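Local coordinates for LPXTG cell wall surface protein (Streptococcus gordonii, PDB 4IGB), which is a cell-wall surface protein, probably linked to peptidoglycan through its LPXTG signal, that may take part in adhesion, at residues B[71-76]-B[133-138]. Sequence-based numbering, arbitrary orientation.
Sequences NFTLKV and KSTVEF
Leu74 and Val136 form the central, hydrogen-bonded pair between antiparallel strands 71-75 and 135-138, whose short axes come within 4.4 Å, with 137° between their N-to-C directions, well twisted from strict antiparallel. Leu74 N reaches Val136 O at 2.8 Å and Val136 N returns to Leu74 O at 2.9 Å. Thr73–Glu137 and Lys75–Thr135 are the flanking non-hydrogen-bonded pairs. Beyond them Val76 N binds Ser134 O at 3.1 Å, while Phe138 N makes a weak bond to Phe72 O. A water donates to both Val76 O and Ser134 O, bridging the strands where they run out into loop.

On the face of Leu74 and Val136, the Leu74 side chain crosses that of Phe138 at about a right angle, its CG 3.5 Å from Phe138 CD2. Phe138 CE2 lies 3.7 Å from Phe72 CB. Val76 CG1 packs on Val136 CG2, and both valines touch Leu116 of strand 103-118. The opposite face is polar. Thr135 OG1 gives a weak hydrogen bond to Thr73 OG1, 3.2 Å away. Glu137, with CG anti to the backbone N (chi1 -177°) and a bend at chi2 (76°), meets Asn71 tip to tip, amide and carboxylate nearly coplanar. Asn71 ND2 faces Glu137 OE2 at a doubtful 2.4 Å, and two acceptors, Asn71 OD1 and Glu137 OE1, also lie close, leaving the pairing's details uncertain.

The two strands are neighbours within the antiparallel sheet of the N-terminal domain, and Phe86, Val114 and Leu116 of the eight-stranded sheet touch Leu74. Hydrophobic groups thus join the two sheets, whereas the other face adds a weak bond between buried threonines.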
ATOM      1  N   ASN B  71     -21.724  -8.707   2.232  1.00 17.33           N
ATOM      2  CA  ASN B  71     -22.303  -7.415   1.888  1.00 22.25           C
ATOM      3  C   ASN B  71     -22.640  -6.580   3.100  1.00 24.13           C
ATOM      4  O   ASN B  71     -23.060  -7.110   4.126  1.00 21.91           O
ATOM      5  CB  ASN B  71     -23.580  -7.589   1.064  1.00 14.50           C
ATOM      6  CG  ASN B  71     -23.937  -6.340   0.296  1.00 19.05           C
ATOM      7  OD1 ASN B  71     -25.114  -6.010   0.169  1.00 29.86           O
ATOM      8  ND2 ASN B  71     -22.932  -5.629  -0.215  1.00 19.03           N
ATOM      9  N   PHE B  72     -22.493  -5.267   2.964  1.00 19.61           N
ATOM     10  CA  PHE B  72     -22.756  -4.358   4.073  1.00 18.87           C
ATOM     11  C   PHE B  72     -23.600  -3.185   3.616  1.00 17.14           C
ATOM     12  O   PHE B  72     -23.242  -2.463   2.668  1.00 20.57           O
ATOM     13  CB  PHE B  72     -21.448  -3.836   4.670  1.00 16.37           C
ATOM     14  CG  PHE B  72     -20.563  -4.902   5.239  1.00 17.36           C
ATOM     15  CD1 PHE B  72     -19.751  -5.665   4.410  1.00 14.17           C
ATOM     16  CD2 PHE B  72     -20.517  -5.124   6.612  1.00 21.07           C
ATOM     17  CE1 PHE B  72     -18.909  -6.631   4.944  1.00 17.50           C
ATOM     18  CE2 PHE B  72     -19.697  -6.101   7.143  1.00 16.63           C
ATOM     19  CZ  PHE B  72     -18.887  -6.854   6.310  1.00 15.34           C
ATOM     20  N   THR B  73     -24.717  -2.980   4.293  1.00 15.31           N
ATOM     21  CA  THR B  73     -25.553  -1.828   3.998  1.00 14.13           C
ATOM     22  C   THR B  73     -25.817  -1.033   5.259  1.00 20.53           C
ATOM     23  O   THR B  73     -25.525  -1.489   6.362  1.00 16.76           O
ATOM     24  CB  THR B  73     -26.896  -2.257   3.373  1.00 19.82           C
ATOM     25  OG1 THR B  73     -27.687  -2.930   4.357  1.00 15.97           O
ATOM     26  CG2 THR B  73     -26.660  -3.183   2.156  1.00 18.77           C
ATOM     27  N   LEU B  74     -26.373   0.164   5.077  1.00 22.00           N
ATOM     28  CA  LEU B  74     -26.684   1.075   6.165  1.00 17.60           C
ATOM     29  C   LEU B  74     -28.198   1.280   6.254  1.00 22.81           C
ATOM     30  O   LEU B  74     -28.847   1.607   5.264  1.00 22.02           O
ATOM     31  CB  LEU B  74     -25.982   2.419   5.929  1.00 13.54           C
ATOM     32  CG  LEU B  74     -24.484   2.433   6.213  1.00 15.19           C
ATOM     33  CD1 LEU B  74     -23.825   3.671   5.632  1.00 17.59           C
ATOM     34  CD2 LEU B  74     -24.227   2.329   7.730  1.00 15.52           C
ATOM     35  N   LYS B  75     -28.757   1.075   7.442  1.00 25.98           N
ATOM     36  CA  LYS B  75     -30.184   1.310   7.688  1.00 30.47           C
ATOM     37  C   LYS B  75     -30.513   2.796   7.744  1.00 30.58           C
ATOM     38  O   LYS B  75     -30.019   3.509   8.619  1.00 29.78           O
ATOM     39  CB  LYS B  75     -30.596   0.670   9.012  1.00 24.84           C
ATOM     40  CG  LYS B  75     -30.296  -0.815   9.083  1.00 37.14           C
ATOM     41  CD  LYS B  75     -30.400  -1.336  10.512  1.00 33.28           C
ATOM     42  CE  LYS B  75     -30.141  -2.835  10.546  1.00 40.47           C
ATOM     43  NZ  LYS B  75     -29.918  -3.348  11.923  1.00 50.15           N
ATOM     44  N   VAL B  76     -31.366   3.268   6.838  1.00 23.46           N
ATOM     45  CA  VAL B  76     -31.704   4.686   6.826  1.00 27.59           C
ATOM     46  C   VAL B  76     -32.976   4.993   7.611  1.00 34.56           C
ATOM     47  O   VAL B  76     -33.801   4.115   7.848  1.00 30.17           O
ATOM     48  CB  VAL B  76     -31.803   5.253   5.387  1.00 33.10           C
ATOM     49  CG1 VAL B  76     -30.501   5.033   4.663  1.00 29.49           C
ATOM     50  CG2 VAL B  76     -32.924   4.605   4.632  1.00 28.43           C
ATOM     51  N   LYS B 133     -38.027  -1.174   0.800  1.00 28.17           N
ATOM     52  CA  LYS B 133     -36.645  -0.689   0.812  1.00 28.68           C
ATOM     53  C   LYS B 133     -36.323   0.022   2.121  1.00 36.80           C
ATOM     54  O   LYS B 133     -37.058   0.916   2.544  1.00 40.09           O
ATOM     55  CB  LYS B 133     -36.376   0.252  -0.360  1.00 29.78           C
ATOM     56  CG  LYS B 133     -36.692  -0.314  -1.729  1.00 31.42           C
ATOM     57  CD  LYS B 133     -36.070  -1.672  -1.939  1.00 27.05           C
ATOM     58  CE  LYS B 133     -36.121  -2.033  -3.408  1.00 38.01           C
ATOM     59  NZ  LYS B 133     -35.885  -3.484  -3.643  1.00 44.46           N
ATOM     60  N   SER B 134     -35.220  -0.363   2.760  1.00 30.14           N
ATOM     61  CA  SER B 134     -34.870   0.209   4.062  1.00 33.50           C
ATOM     62  C   SER B 134     -33.376   0.473   4.270  1.00 34.59           C
ATOM     63  O   SER B 134     -32.993   1.084   5.268  1.00 30.68           O
ATOM     64  CB  SER B 134     -35.368  -0.687   5.194  1.00 28.16           C
ATOM     65  OG  SER B 134     -34.700  -1.938   5.166  1.00 27.64           O
ATOM     66  N   THR B 135     -32.533   0.016   3.352  1.00 28.24           N
ATOM     67  CA  THR B 135     -31.101   0.216   3.529  1.00 23.33           C
ATOM     68  C   THR B 135     -30.438   0.783   2.282  1.00 32.10           C
ATOM     69  O   THR B 135     -31.046   0.839   1.206  1.00 25.62           O
ATOM     70  CB  THR B 135     -30.389  -1.085   3.932  1.00 26.47           C
ATOM     71  OG1 THR B 135     -30.365  -1.981   2.814  1.00 30.08           O
ATOM     72  CG2 THR B 135     -31.085  -1.754   5.112  1.00 22.62           C
ATOM     73  N   VAL B 136     -29.190   1.217   2.438  1.00 20.35           N
ATOM     74  CA  VAL B 136     -28.413   1.732   1.323  1.00 19.62           C
ATOM     75  C   VAL B 136     -27.063   1.011   1.293  1.00 23.12           C
ATOM     76  O   VAL B 136     -26.437   0.786   2.333  1.00 24.48           O
ATOM     77  CB  VAL B 136     -28.220   3.267   1.431  1.00 25.15           C
ATOM     78  CG1 VAL B 136     -27.210   3.769   0.419  1.00 15.96           C
ATOM     79  CG2 VAL B 136     -29.553   3.996   1.264  1.00 29.47           C
ATOM     80  N   GLU B 137     -26.629   0.640   0.098  1.00 26.17           N
ATOM     81  CA  GLU B 137     -25.373  -0.071  -0.101  1.00 27.03           C
ATOM     82  C   GLU B 137     -24.174   0.836   0.197  1.00 21.53           C
ATOM     83  O   GLU B 137     -24.186   2.017  -0.150  1.00 18.33           O
ATOM     84  CB  GLU B 137     -25.310  -0.551  -1.553  1.00 20.48           C
ATOM     85  CG  GLU B 137     -24.079  -1.375  -1.905  1.00 19.81           C
ATOM     86  CD  GLU B 137     -24.151  -2.802  -1.374  1.00 25.56           C
ATOM     87  OE1 GLU B 137     -25.267  -3.357  -1.242  1.00 20.72           O
ATOM     88  OE2 GLU B 137     -23.076  -3.372  -1.078  1.00 26.57           O
ATOM     89  N   PHE B 138     -23.134   0.301   0.828  1.00 22.23           N
ATOM     90  CA  PHE B 138     -21.883   1.060   0.898  1.00 19.77           C
ATOM     91  C   PHE B 138     -20.604   0.254   0.697  1.00 17.95           C
ATOM     92  O   PHE B 138     -19.584   0.814   0.311  1.00 16.05           O
ATOM     93  CB  PHE B 138     -21.799   1.919   2.173  1.00 17.28           C
ATOM     94  CG  PHE B 138     -21.472   1.150   3.419  1.00 19.11           C
ATOM     95  CD1 PHE B 138     -20.176   1.121   3.907  1.00 22.13           C
ATOM     96  CD2 PHE B 138     -22.469   0.477   4.127  1.00 15.64           C
ATOM     97  CE1 PHE B 138     -19.874   0.426   5.068  1.00 20.81           C
ATOM     98  CE2 PHE B 138     -22.168  -0.225   5.282  1.00 14.77           C
ATOM     99  CZ  PHE B 138     -20.878  -0.245   5.762  1.00 15.97           C
TER
HETATM  100  O   HOH W   1     -34.239   1.521   7.816  1.00 36.95           O